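Local coordinates for protein unsaturated glucuronyl hydrolase (Streptococcus agalactiae, PDB 2ZZR) that hydrolyses unsaturated hyaluronan, chondroitin and heparin disaccharides, releasing the unsaturated uronic acid, at residues 76-84 against 387-396. Sequence-based numbering, arbitrary orientation.
Sequences CLWLAYEYN and IRFYKDWELY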
loop_
_atom_site.group_PDB
_atom_site.type_symbol
_atom_site.label_atom_id
_atom_site.label_comp_id
_atom_site.label_asym_id
_atom_site.label_seq_id
_atom_site.Cartn_x
_atom_site.Cartn_y
_atom_site.Cartn_z
ATOM N N CYS A 76 9.028 -6.570 5.543
ATOM C CA CYS A 76 8.639 -7.460 6.650
ATOM C C CYS A 76 9.834 -7.688 7.577
ATOM O O CYS A 76 9.700 -7.636 8.807
ATOM C CB CYS A 76 8.120 -8.814 6.144
ATOM S SG CYS A 76 6.475 -8.786 5.364
ATOM N N LEU A 77 10.998 -7.934 6.981
ATOM C CA LEU A 77 12.228 -8.143 7.755
ATOM C C LEU A 77 12.608 -6.921 8.595
ATOM O O LEU A 77 12.958 -7.066 9.775
ATOM C CB LEU A 77 13.390 -8.543 6.842
ATOM C CG LEU A 77 13.175 -9.791 5.979
ATOM C CD1 LEU A 77 14.419 -10.077 5.143
ATOM C CD2 LEU A 77 12.760 -11.003 6.802
ATOM N N TRP A 78 12.537 -5.729 8.001
ATOM C CA TRP A 78 12.874 -4.496 8.726
ATOM C C TRP A 78 11.880 -4.215 9.849
ATOM O O TRP A 78 12.277 -3.784 10.936
ATOM C CB TRP A 78 12.977 -3.277 7.801
ATOM C CG TRP A 78 14.202 -3.230 6.934
ATOM C CD1 TRP A 78 14.238 -3.067 5.577
ATOM C CD2 TRP A 78 15.569 -3.346 7.361
ATOM N NE1 TRP A 78 15.538 -3.064 5.132
ATOM C CE2 TRP A 78 16.377 -3.241 6.204
ATOM C CE3 TRP A 78 16.188 -3.537 8.607
ATOM C CZ2 TRP A 78 17.775 -3.327 6.253
ATOM C CZ3 TRP A 78 17.578 -3.616 8.655
ATOM C CH2 TRP A 78 18.356 -3.503 7.488
ATOM N N LEU A 79 10.596 -4.470 9.599
ATOM C CA LEU A 79 9.586 -4.287 10.642
ATOM C C LEU A 79 9.855 -5.211 11.823
ATOM O O LEU A 79 9.793 -4.784 12.979
ATOM C CB LEU A 79 8.188 -4.538 10.099
ATOM C CG LEU A 79 7.679 -3.436 9.174
ATOM C CD1 LEU A 79 6.374 -3.901 8.570
ATOM C CD2 LEU A 79 7.490 -2.113 9.930
ATOM N N ALA A 80 10.162 -6.470 11.515
ATOM C CA ALA A 80 10.517 -7.459 12.533
ATOM C C ALA A 80 11.761 -7.007 13.300
ATOM O O ALA A 80 11.823 -7.135 14.532
ATOM C CB ALA A 80 10.749 -8.825 11.881
ATOM N N TYR A 81 12.737 -6.475 12.567
ATOM C CA TYR A 81 13.982 -5.973 13.147
ATOM C C TYR A 81 13.746 -4.819 14.123
ATOM O O TYR A 81 14.402 -4.732 15.162
ATOM C CB TYR A 81 14.964 -5.552 12.049
ATOM C CG TYR A 81 16.251 -4.960 12.577
ATOM C CD1 TYR A 81 16.522 -3.598 12.443
ATOM C CD2 TYR A 81 17.193 -5.760 13.229
ATOM C CE1 TYR A 81 17.704 -3.049 12.936
ATOM C CE2 TYR A 81 18.370 -5.222 13.724
ATOM C CZ TYR A 81 18.619 -3.871 13.577
ATOM O OH TYR A 81 19.785 -3.333 14.063
ATOM N N GLU A 82 12.809 -3.934 13.791
ATOM C CA GLU A 82 12.432 -2.862 14.708
ATOM C C GLU A 82 11.827 -3.405 15.991
ATOM O O GLU A 82 11.991 -2.813 17.059
ATOM C CB GLU A 82 11.450 -1.907 14.047
ATOM C CG GLU A 82 12.064 -1.144 12.898
ATOM C CD GLU A 82 11.305 0.112 12.587
ATOM O OE1 GLU A 82 10.961 0.323 11.408
ATOM O OE2 GLU A 82 11.058 0.887 13.530
ATOM N N TYR A 83 11.130 -4.530 15.876
ATOM C CA TYR A 83 10.482 -5.150 17.016
ATOM C C TYR A 83 11.465 -5.826 17.972
ATOM O O TYR A 83 11.329 -5.683 19.184
ATOM C CB TYR A 83 9.420 -6.153 16.565
ATOM C CG TYR A 83 8.694 -6.812 17.714
ATOM C CD1 TYR A 83 7.701 -6.127 18.417
ATOM C CD2 TYR A 83 9.003 -8.116 18.106
ATOM C CE1 TYR A 83 7.029 -6.721 19.466
ATOM C CE2 TYR A 83 8.338 -8.722 19.161
ATOM C CZ TYR A 83 7.353 -8.018 19.840
ATOM O OH TYR A 83 6.685 -8.605 20.885
ATOM N N ASN A 84 12.442 -6.557 17.439
ATOM C CA ASN A 84 13.319 -7.361 18.309
ATOM C C ASN A 84 14.833 -7.098 18.240
ATOM O O ASN A 84 15.600 -7.735 18.974
ATOM C CB ASN A 84 12.993 -8.864 18.191
ATOM C CG ASN A 84 13.442 -9.483 16.865
ATOM O OD1 ASN A 84 13.059 -10.610 16.539
ATOM N ND2 ASN A 84 14.255 -8.764 16.105
ATOM N N ILE A 387 2.851 -3.052 13.845
ATOM C CA ILE A 387 3.956 -2.218 14.333
ATOM C C ILE A 387 3.500 -0.768 14.581
ATOM O O ILE A 387 3.881 -0.159 15.586
ATOM C CB ILE A 387 5.200 -2.287 13.387
ATOM C CG1 ILE A 387 5.818 -3.700 13.383
ATOM C CG2 ILE A 387 6.260 -1.213 13.734
ATOM C CD1 ILE A 387 6.378 -4.192 14.737
ATOM N N ARG A 388 2.668 -0.235 13.682
ATOM C CA ARG A 388 2.050 1.083 13.889
ATOM C C ARG A 388 1.325 1.177 15.234
ATOM O O ARG A 388 1.466 2.169 15.954
ATOM C CB ARG A 388 1.066 1.411 12.761
ATOM C CG ARG A 388 1.713 2.022 11.518
ATOM C CD ARG A 388 0.675 2.158 10.400
ATOM N NE ARG A 388 1.196 2.928 9.269
ATOM C CZ ARG A 388 1.209 4.259 9.208
ATOM N NH1 ARG A 388 0.714 4.987 10.208
ATOM N NH2 ARG A 388 1.719 4.870 8.145
ATOM N N PHE A 389 0.541 0.151 15.560
ATOM C CA PHE A 389 -0.254 0.148 16.792
ATOM C C PHE A 389 0.628 0.007 18.024
ATOM O O PHE A 389 0.323 0.563 19.089
ATOM C CB PHE A 389 -1.262 -1.000 16.758
ATOM C CG PHE A 389 -2.568 -0.650 16.117
ATOM C CD1 PHE A 389 -2.616 -0.104 14.833
ATOM C CD2 PHE A 389 -3.762 -0.899 16.784
ATOM C CE1 PHE A 389 -3.836 0.201 14.234
ATOM C CE2 PHE A 389 -4.984 -0.598 16.194
ATOM C CZ PHE A 389 -5.021 -0.047 14.917
ATOM N N TYR A 390 1.717 -0.738 17.859
ATOM C CA TYR A 390 2.564 -1.171 18.968
ATOM C C TYR A 390 3.590 -0.136 19.427
ATOM O O TYR A 390 3.924 -0.057 20.618
ATOM C CB TYR A 390 3.280 -2.465 18.582
ATOM C CG TYR A 390 3.956 -3.145 19.747
ATOM C CD1 TYR A 390 3.208 -3.841 20.698
ATOM C CD2 TYR A 390 5.336 -3.093 19.895
ATOM C CE1 TYR A 390 3.824 -4.474 21.772
ATOM C CE2 TYR A 390 5.966 -3.717 20.975
ATOM C CZ TYR A 390 5.201 -4.401 21.900
ATOM O OH TYR A 390 5.819 -5.029 22.956
ATOM N N LYS A 391 4.113 0.640 18.488
ATOM C CA LYS A 391 5.144 1.610 18.819
ATOM C C LYS A 391 4.849 2.928 18.129
ATOM O O LYS A 391 3.874 3.035 17.388
ATOM C CB LYS A 391 6.528 1.084 18.418
ATOM C CG LYS A 391 6.751 0.921 16.920
ATOM C CD LYS A 391 8.140 0.380 16.604
ATOM C CE LYS A 391 9.210 1.457 16.773
ATOM N NZ LYS A 391 10.555 0.967 16.370
ATOM N N ASP A 392 5.675 3.929 18.399
ATOM C CA ASP A 392 5.642 5.152 17.614
ATOM C C ASP A 392 6.538 4.896 16.415
ATOM O O ASP A 392 7.749 5.095 16.474
ATOM C CB ASP A 392 6.135 6.349 18.439
ATOM C CG ASP A 392 6.217 7.635 17.623
ATOM O OD1 ASP A 392 7.001 8.526 17.999
ATOM O OD2 ASP A 392 5.508 7.754 16.593
ATOM N N TRP A 393 5.934 4.417 15.330
ATOM C CA TRP A 393 6.718 3.940 14.192
ATOM C C TRP A 393 7.126 5.065 13.239
ATOM O O TRP A 393 6.286 5.839 12.781
ATOM C CB TRP A 393 5.969 2.826 13.446
ATOM C CG TRP A 393 6.731 2.315 12.252
ATOM C CD1 TRP A 393 7.960 1.720 12.257
ATOM C CD2 TRP A 393 6.311 2.360 10.879
ATOM N NE1 TRP A 393 8.337 1.393 10.968
ATOM C CE2 TRP A 393 7.342 1.771 10.106
ATOM C CE3 TRP A 393 5.162 2.834 10.228
ATOM C CZ2 TRP A 393 7.264 1.648 8.709
ATOM C CZ3 TRP A 393 5.086 2.714 8.837
ATOM C CH2 TRP A 393 6.130 2.119 8.096
ATOM N N GLU A 394 8.427 5.159 12.969
ATOM C CA GLU A 394 8.951 6.078 11.972
ATOM C C GLU A 394 8.724 5.505 10.569
ATOM O O GLU A 394 9.308 4.478 10.211
ATOM C CB GLU A 394 10.448 6.334 12.198
ATOM C CG GLU A 394 11.018 7.423 11.300
ATOM C CD GLU A 394 12.523 7.630 11.462
ATOM O OE1 GLU A 394 13.061 8.544 10.803
ATOM O OE2 GLU A 394 13.165 6.896 12.254
ATOM N N LEU A 395 7.892 6.182 9.776
ATOM C CA LEU A 395 7.511 5.662 8.453
ATOM C C LEU A 395 8.685 5.464 7.515
ATOM O O LEU A 395 9.535 6.350 7.380
ATOM C CB LEU A 395 6.497 6.595 7.778
ATOM C CG LEU A 395 5.017 6.343 8.062
ATOM C CD1 LEU A 395 4.699 6.436 9.545
ATOM C CD2 LEU A 395 4.172 7.341 7.278
ATOM N N TYR A 396 8.717 4.312 6.848
ATOM C CA TYR A 396 9.632 4.123 5.716
ATOM C C TYR A 396 9.219 5.064 4.591
ATOM O O TYR A 396 10.071 5.694 3.953
ATOM C CB TYR A 396 9.619 2.670 5.223
ATOM C CG TYR A 396 9.924 1.637 6.301
ATOM C CD1 TYR A 396 10.713 1.971 7.411
ATOM C CD2 TYR A 396 9.447 0.330 6.200
ATOM C CE1 TYR A 396 11.000 1.025 8.396
ATOM C CE2 TYR A 396 9.736 -0.628 7.179
ATOM C CZ TYR A 396 10.512 -0.266 8.276
ATOM O OH TYR A 396 10.789 -1.196 9.253
HETATM O O HOH W 1 10.336 3.463 14.223
HETATM O O HOH W 2 11.537 3.201 11.037
HETATM O O HOH W 3 10.492 -0.994 18.680
#
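The carboxylate of Glu82 is gripped through both oxygens by three side chains of 387-396. Its OE1 accepts two bonds of different approach. The hydroxyl OH of Tyr396 donates to the anti lone pair of Glu82 OE1 at 2.6 Å. NE1 of Trp393 reaches Glu82 OE1 at 2.9 Å, coming from above the carboxylate plane. It stands 36° out of that plane, and the bond is bent (143° at the hydrogen), although OE1 lies almost exactly in the indole plane. On Glu82 OE2 the donor is NZ of Lys391, a salt bridge of 2.9 Å made on the anti side; the lysine chain bends at chi3 and crosses the glutamate at about a right angle. Ammonium and indole N-H would together be expected to favour the ionised carboxylate, and one water bridges OE2 to the backbone N of Glu394.

In the alpha/alpha barrel of this family 88 hydrolase, the contact joins helix 70-84 to the end of helix 376-390 and the C-terminal tail, away from the substrate site. Within the tail, CZ2 of Trp393 lies over the centre of the Tyr396 ring. Next to this polar cluster, CD2 of Leu79 packs 3.8 Å from CE2 of Tyr396, and also meets Trp393 CE2 and Ile387 CG2. Ile387 sends CD1 on to CB of Tyr83. The Tyr83 side chain, its CG turned beside the carbonyl carbon, brings CE1 within 3.5 Å of Tyr390 CE2; the ring planes are inclined at 55°, and the hydroxyls of Tyr83 and Tyr390 bond to Glu33 and Glu29 of helix 25-46.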